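Local coordinates for protein CaaX farnesyltransferase alpha subunit Ram2 (PDB 4L9P) that probably serves, with the Ram1 beta subunit, in a fungal enzyme that attaches farnesyl groups to the cysteine of CaaX-motif proteins, at residues 228-233 with 269-273; 261-265 with 279-283; 244-248 with 264-269. The protein carries 1 engineered substitution. One frame throughout, in Å; residues are numbered along the deposited sequence. Where two conformers were deposited one is given.

All three contacts use helix 259-272, each time against a different partner. Contact 1, partly buried, joins the C-terminal end of that helix to the loop before helix 238-254, and its chemistry is mostly polar: main-chain carbonyls, an amide side chain and a guanidinium. Contacts 2 and 3 are buried and lie about 7 Å apart, centre to centre, sharing Tyr264 and Ala265. Contact 2 is wholly apolar, an aromatic cluster between helix 259-272 and the start of helix 280-284. Contact 3 pairs antiparallel helices through leucine and valine packing with one tyrosine–glutamate hydrogen bond. Trp279 of contact 2 also packs on Leu245 and Ser248 of contact 3.

Contact 1 of 3, residues 228-233 with 269-273; sequences SEKGRL and LQAAG
Gln270 lays its side chain across the loop 228-233, with chi1 t and chi2 p, so that NE2 donates to two carbonyls of that loop: Gln270 NE2 to Ser228 O at 3.1 Å and Gln270 NE2 to Lys230 O at 2.9 Å, the latter nearly straight. The loop folds here as a type II beta turn from Glu229 to Arg232, closed by Arg232 N to Glu229 O at 3.1 Å; Gly231 takes phi/psi 106/-24, and a CB there would press on Gln270 CG. Helix 259-272 ends beside this turn in a Schellman motif, with Gly273 at positive phi (75°). Gly273 N bonds back to Gln270 O at 3.2 Å, and the loop adds donors to the same turn: Leu233 N gives to Ala271 O at 2.9 Å and Arg232 NE weakly to Gln270 O at 2.7 Å. The backbones come closest at Arg232 and Ala271, whose CA atoms are 4.2 Å apart, and Ala271 CA makes a CH...O contact of 3.3 Å with Gly231 O. Gln270 CD lies over one face of the Arg232 guanidinium, which forms a salt bridge within the loop, Arg232 NH1 to Glu229 OE1 at 2.7 Å. Leu233 CG packs 3.9 Å from Ala271 CB, and one water donates to both Leu233 O (2.8 Å) and Ala271 O (2.9 Å). Lys230 points away and hydrogen-bonds Gln296 of the Ram1 beta subunit.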
# COMPACT_ATOMS: atom_id res chain seq x y z
N SER A 228 18.91 -2.24 -13.19
CA SER A 228 18.69 -3.41 -14.04
C SER A 228 19.36 -4.67 -13.50
O SER A 228 18.98 -5.78 -13.87
CB SER A 228 19.18 -3.15 -15.48
OG SER A 228 20.58 -2.94 -15.49
N GLU A 229 20.35 -4.52 -12.63
CA GLU A 229 21.06 -5.68 -12.10
C GLU A 229 20.61 -6.01 -10.67
O GLU A 229 21.23 -6.83 -9.99
CB GLU A 229 22.56 -5.45 -12.15
CG GLU A 229 23.07 -4.94 -13.51
CD GLU A 229 22.63 -5.81 -14.68
OE1 GLU A 229 22.80 -7.04 -14.57
OE2 GLU A 229 22.12 -5.27 -15.70
N LYS A 230 19.51 -5.40 -10.22
CA LYS A 230 19.05 -5.64 -8.85
C LYS A 230 18.66 -7.12 -8.74
O LYS A 230 17.92 -7.64 -9.60
CB LYS A 230 17.86 -4.70 -8.50
CG LYS A 230 17.59 -4.72 -7.01
CD LYS A 230 16.38 -3.86 -6.60
CE LYS A 230 16.54 -2.40 -6.91
NZ LYS A 230 15.33 -1.65 -6.35
N GLY A 231 19.14 -7.79 -7.70
CA GLY A 231 18.88 -9.19 -7.49
C GLY A 231 20.09 -10.08 -7.78
O GLY A 231 20.15 -11.19 -7.26
N ARG A 232 21.03 -9.63 -8.63
CA ARG A 232 22.20 -10.47 -8.97
C ARG A 232 23.01 -10.89 -7.76
O ARG A 232 23.42 -10.06 -6.95
CB ARG A 232 23.13 -9.67 -9.88
CG ARG A 232 22.55 -9.43 -11.21
CD ARG A 232 23.13 -10.44 -12.13
NE ARG A 232 22.08 -11.18 -12.79
CZ ARG A 232 21.41 -10.74 -13.84
NH1 ARG A 232 21.67 -9.54 -14.39
NH2 ARG A 232 20.48 -11.52 -14.35
N LEU A 233 23.21 -12.20 -7.63
CA LEU A 233 24.00 -12.75 -6.52
C LEU A 233 25.48 -12.50 -6.79
O LEU A 233 25.93 -12.64 -7.93
CB LEU A 233 23.84 -14.28 -6.44
CG LEU A 233 22.43 -14.79 -6.14
CD1 LEU A 233 22.21 -16.27 -6.48
CD2 LEU A 233 22.11 -14.60 -4.67
N LEU A 269 16.33 -16.85 -12.08
CA LEU A 269 17.24 -16.64 -13.24
C LEU A 269 17.96 -15.30 -13.12
O LEU A 269 19.15 -15.20 -13.39
CB LEU A 269 16.50 -16.79 -14.57
CG LEU A 269 15.99 -18.22 -14.81
CD1 LEU A 269 14.96 -18.25 -15.96
CD2 LEU A 269 17.14 -19.15 -15.17
N GLN A 270 17.23 -14.25 -12.72
CA GLN A 270 17.91 -12.95 -12.50
C GLN A 270 18.99 -13.05 -11.43
O GLN A 270 20.11 -12.52 -11.59
CB GLN A 270 16.88 -11.89 -12.09
CG GLN A 270 17.47 -10.54 -11.60
CD GLN A 270 18.02 -9.67 -12.74
OE1 GLN A 270 18.07 -10.08 -13.92
NE2 GLN A 270 18.45 -8.46 -12.37
N ALA A 271 18.66 -13.70 -10.31
CA ALA A 271 19.66 -13.84 -9.24
C ALA A 271 20.91 -14.56 -9.74
O ALA A 271 22.08 -14.18 -9.41
CB ALA A 271 19.03 -14.61 -8.05
N ALA A 272 20.68 -15.61 -10.53
CA ALA A 272 21.78 -16.45 -11.01
C ALA A 272 22.55 -15.86 -12.22
O ALA A 272 23.60 -16.40 -12.62
CB ALA A 272 21.24 -17.83 -11.37
N GLY A 273 22.02 -14.80 -12.84
CA GLY A 273 22.70 -14.28 -14.03
C GLY A 273 22.49 -15.17 -15.25
O GLY A 273 23.32 -15.21 -16.17
O HOH W 1 24.73 -13.41 -10.37

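Contact 2 of 3, residues 261-265 with 279-283; sequences PWSYA and WKDFA
Trp279 opens the second segment at the N-cap position of helix 280-284, with phi/psi -108/22, and its CA lies 9.4 Å from that of Ala265 on helix 259-272. From there its indole (chi1 m, chi2 18°) reaches the first segment, bringing Trp279 CH2 to 3.2 Å from Ala265 CB, a tight apolar touch. The same indole turns its edge toward the face of Trp262 in an offset edge-to-face pair: the six-membered rings have centroids 5.9 Å apart and planes at 77°, with Trp279 CE3 4.0 Å from Trp262 CZ3. One turn on, Phe282 (chi1 t, chi2 71°) points at helix 259-272 and places CE2 3.9 Å from Trp262 CH2; these rings meet obliquely, centroids 5.7 Å apart and planes at 39°. Ala283, whose N bonds Trp279 O at 2.8 Å in the first helical turn, offers its backbone to the indole edge, Ala283 CA lying 4.4 Å from Trp262 CH2; the CA atoms of Trp262 and Ala283 are 10.0 Å apart. This spacing is filled by large rings: Trp262 (chi1 m, chi2 99°), extending from a regular helix whose Ala265 N bonds Pro261 O at 2.9 Å, forms an aromatic cluster with Trp279 and Phe282. Trp262 NE1 hydrogen-bonds Pro256 O. Helices 238-254 and 304-317 border the cluster: Gln249 of the former touches Trp279 and Phe282, while from the latter Trp309 stacks on Trp279, His305 and Ala306 meet Trp262, and Leu310 lies against Ala283.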
# COMPACT_ATOMS: atom_id res chain seq x y z
N PRO A 261 4.81 -19.31 -9.49
CA PRO A 261 6.08 -20.01 -9.79
C PRO A 261 6.78 -19.45 -11.03
O PRO A 261 7.99 -19.55 -11.09
CB PRO A 261 5.65 -21.47 -10.06
CG PRO A 261 4.16 -21.37 -10.47
CD PRO A 261 3.66 -20.25 -9.52
N TRP A 262 6.04 -18.89 -11.99
CA TRP A 262 6.69 -18.27 -13.15
C TRP A 262 7.46 -17.05 -12.70
O TRP A 262 8.61 -16.81 -13.13
CB TRP A 262 5.66 -17.87 -14.22
CG TRP A 262 5.02 -19.04 -14.92
CD1 TRP A 262 3.81 -19.58 -14.64
CD2 TRP A 262 5.52 -19.72 -16.07
NE1 TRP A 262 3.51 -20.59 -15.55
CE2 TRP A 262 4.56 -20.71 -16.43
CE3 TRP A 262 6.70 -19.62 -16.85
CZ2 TRP A 262 4.72 -21.57 -17.55
CZ3 TRP A 262 6.89 -20.51 -17.94
CH2 TRP A 262 5.88 -21.44 -18.29
N SER A 263 6.85 -16.24 -11.83
CA SER A 263 7.54 -15.05 -11.31
C SER A 263 8.74 -15.48 -10.45
O SER A 263 9.79 -14.86 -10.50
CB SER A 263 6.59 -14.19 -10.50
OG SER A 263 5.51 -13.75 -11.35
N TYR A 264 8.57 -16.52 -9.66
CA TYR A 264 9.69 -17.00 -8.82
C TYR A 264 10.85 -17.43 -9.75
O TYR A 264 12.01 -17.04 -9.53
CB TYR A 264 9.19 -18.16 -7.97
CG TYR A 264 10.23 -18.73 -7.07
CD1 TYR A 264 10.55 -18.07 -5.87
CD2 TYR A 264 10.92 -19.90 -7.41
CE1 TYR A 264 11.53 -18.58 -5.04
CE2 TYR A 264 11.93 -20.45 -6.57
CZ TYR A 264 12.22 -19.77 -5.40
OH TYR A 264 13.21 -20.24 -4.54
N ALA A 265 10.55 -18.17 -10.81
CA ALA A 265 11.62 -18.60 -11.72
C ALA A 265 12.33 -17.44 -12.40
O ALA A 265 13.55 -17.46 -12.55
CB ALA A 265 11.08 -19.59 -12.79
N TRP A 279 14.62 -21.53 -20.34
CA TRP A 279 13.30 -22.16 -20.30
C TRP A 279 12.52 -22.07 -21.61
O TRP A 279 11.31 -22.22 -21.62
CB TRP A 279 12.44 -21.56 -19.19
CG TRP A 279 12.74 -22.12 -17.84
CD1 TRP A 279 13.86 -22.83 -17.40
CD2 TRP A 279 11.84 -22.08 -16.75
NE1 TRP A 279 13.67 -23.20 -16.07
CE2 TRP A 279 12.44 -22.75 -15.66
CE3 TRP A 279 10.55 -21.55 -16.61
CZ2 TRP A 279 11.80 -22.88 -14.41
CZ3 TRP A 279 9.91 -21.67 -15.40
CH2 TRP A 279 10.51 -22.37 -14.31
N LYS A 280 13.21 -21.85 -22.73
CA LYS A 280 12.51 -21.64 -23.98
C LYS A 280 11.67 -22.87 -24.34
O LYS A 280 10.51 -22.74 -24.67
CB LYS A 280 13.49 -21.29 -25.09
CG LYS A 280 12.85 -20.90 -26.42
CD LYS A 280 13.91 -20.61 -27.46
CE LYS A 280 13.28 -20.45 -28.82
NZ LYS A 280 14.32 -20.40 -29.87
N ASP A 281 12.24 -24.05 -24.23
CA ASP A 281 11.52 -25.24 -24.64
C ASP A 281 10.41 -25.54 -23.65
O ASP A 281 9.32 -25.97 -24.04
CB ASP A 281 12.48 -26.40 -24.70
CG ASP A 281 13.39 -26.34 -25.89
OD1 ASP A 281 13.05 -25.66 -26.89
OD2 ASP A 281 14.45 -27.00 -25.82
N PHE A 282 10.68 -25.35 -22.36
CA PHE A 282 9.65 -25.57 -21.36
C PHE A 282 8.45 -24.63 -21.66
O PHE A 282 7.31 -25.07 -21.64
CB PHE A 282 10.20 -25.27 -19.96
CG PHE A 282 9.20 -25.45 -18.85
CD1 PHE A 282 8.79 -26.72 -18.51
CD2 PHE A 282 8.72 -24.36 -18.12
CE1 PHE A 282 7.92 -26.95 -17.48
CE2 PHE A 282 7.82 -24.56 -17.07
CZ PHE A 282 7.43 -25.87 -16.75
N ALA A 283 8.71 -23.35 -21.91
CA ALA A 283 7.63 -22.39 -22.19
C ALA A 283 6.89 -22.82 -23.46
O ALA A 283 5.68 -22.81 -23.48
CB ALA A 283 8.19 -20.97 -22.35

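Contact 3 of 3, residues 244-248 with 264-269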
# COMPACT_ATOMS: atom_id res chain seq x y z
N GLU A 244 16.18 -25.31 -7.69
CA GLU A 244 15.03 -24.42 -7.53
C GLU A 244 14.26 -24.22 -8.82
O GLU A 244 13.04 -24.09 -8.81
CB GLU A 244 15.54 -23.07 -7.01
CG GLU A 244 15.93 -23.18 -5.53
CD GLU A 244 14.75 -23.51 -4.64
OE1 GLU A 244 13.71 -22.82 -4.76
OE2 GLU A 244 14.87 -24.44 -3.79
N LEU A 245 14.98 -24.22 -9.93
CA LEU A 245 14.30 -24.17 -11.23
C LEU A 245 13.51 -25.46 -11.51
O LEU A 245 12.39 -25.41 -12.05
CB LEU A 245 15.30 -23.84 -12.35
CG LEU A 245 15.93 -22.46 -12.29
CD1 LEU A 245 17.02 -22.39 -13.32
CD2 LEU A 245 14.86 -21.35 -12.53
N GLN A 246 14.09 -26.61 -11.16
CA GLN A 246 13.35 -27.84 -11.36
C GLN A 246 12.11 -27.87 -10.48
O GLN A 246 11.01 -28.31 -10.93
CB GLN A 246 14.27 -29.05 -11.03
CG GLN A 246 13.62 -30.39 -11.21
CD GLN A 246 14.64 -31.52 -11.01
OE1 GLN A 246 14.89 -31.95 -9.88
NE2 GLN A 246 15.25 -31.97 -12.11
N TYR A 247 12.24 -27.40 -9.23
CA TYR A 247 11.09 -27.36 -8.34
C TYR A 247 9.97 -26.48 -8.95
O TYR A 247 8.76 -26.84 -8.97
CB TYR A 247 11.50 -26.81 -6.97
CG TYR A 247 10.34 -26.64 -6.00
CD1 TYR A 247 9.90 -27.72 -5.22
CD2 TYR A 247 9.72 -25.40 -5.85
CE1 TYR A 247 8.87 -27.57 -4.33
CE2 TYR A 247 8.67 -25.23 -4.99
CZ TYR A 247 8.24 -26.31 -4.23
OH TYR A 247 7.22 -26.12 -3.35
N SER A 248 10.38 -25.34 -9.44
CA SER A 248 9.42 -24.40 -10.08
C SER A 248 8.70 -25.06 -11.26
O SER A 248 7.47 -24.88 -11.38
CB SER A 248 10.14 -23.14 -10.53
OG SER A 248 10.73 -22.50 -9.41
N TYR A 264 8.57 -16.52 -9.66
CA TYR A 264 9.69 -17.00 -8.82
C TYR A 264 10.85 -17.43 -9.75
O TYR A 264 12.01 -17.04 -9.53
CB TYR A 264 9.19 -18.16 -7.97
CG TYR A 264 10.23 -18.73 -7.07
CD1 TYR A 264 10.55 -18.07 -5.87
CD2 TYR A 264 10.92 -19.90 -7.41
CE1 TYR A 264 11.53 -18.58 -5.04
CE2 TYR A 264 11.93 -20.45 -6.57
CZ TYR A 264 12.22 -19.77 -5.40
OH TYR A 264 13.21 -20.24 -4.54
N ALA A 265 10.55 -18.17 -10.81
CA ALA A 265 11.62 -18.60 -11.72
C ALA A 265 12.33 -17.44 -12.40
O ALA A 265 13.55 -17.46 -12.55
CB ALA A 265 11.08 -19.59 -12.79
N ARG A 266 11.57 -16.43 -12.81
CA ARG A 266 12.23 -15.21 -13.32
C ARG A 266 13.18 -14.65 -12.27
O ARG A 266 14.28 -14.22 -12.61
CB ARG A 266 11.22 -14.15 -13.74
CG ARG A 266 10.43 -14.54 -14.97
CD ARG A 266 9.34 -13.58 -15.24
NE ARG A 266 8.65 -13.76 -16.53
CZ ARG A 266 8.97 -13.14 -17.67
NH1 ARG A 266 10.01 -12.34 -17.75
NH2 ARG A 266 8.22 -13.36 -18.75
N GLY A 267 12.75 -14.61 -11.02
CA GLY A 267 13.62 -14.09 -9.99
C GLY A 267 14.84 -14.96 -9.79
O GLY A 267 15.96 -14.44 -9.57
N VAL A 268 14.68 -16.27 -9.85
CA VAL A 268 15.86 -17.15 -9.72
C VAL A 268 16.85 -16.94 -10.85
O VAL A 268 18.06 -16.85 -10.60
CB VAL A 268 15.42 -18.62 -9.70
CG1 VAL A 268 16.67 -19.56 -9.71
CG2 VAL A 268 14.53 -18.88 -8.46
N LEU A 269 16.33 -16.85 -12.08
CA LEU A 269 17.24 -16.64 -13.24
C LEU A 269 17.96 -15.30 -13.12
O LEU A 269 19.15 -15.20 -13.39
CB LEU A 269 16.50 -16.79 -14.57
CG LEU A 269 15.99 -18.22 -14.81
CD1 LEU A 269 14.96 -18.25 -15.96
CD2 LEU A 269 17.14 -19.15 -15.17
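Tyr264, with chi1 t and chi2 79°, reaches from helix 259-272 to helix 238-254 and donates its hydroxyl to a carboxylate, Tyr264 OH to Glu244 OE1 at 2.6 Å. Glu244 curls back to meet it, chi1 and chi2 both m. One turn later Ser248 (chi1 m) folds its hydroxyl onto its own helix, Ser248 OG donating to Glu244 O at 2.9 Å, while the same OG sits at the tyrosine ring edge, 3.3 Å from Tyr264 CD2. Leu245, in the m,t rotamer, fills the other part of the interface: CD2 lies 3.8 Å from Val268 CG1 and 4.2 Å from Ala265 CB, and CD1 lies 3.7 Å from Leu269 CD2, itself on an m,t leucine. Val268 (chi1 t) directs its CB at the opposing helix. The two segments run antiparallel, their directions at 165° and their axes 9.9 Å apart at closest, the pairing expected of consecutive helices in a protein prenyltransferase alpha-subunit solenoid. Helix 197-208 closes one flank, where Arg203 and Arg207 form salt bridges with Glu244 and Phe208 touches Tyr264 and Val268; from helix 304-317, Trp309 packs on Ala265 and Leu269.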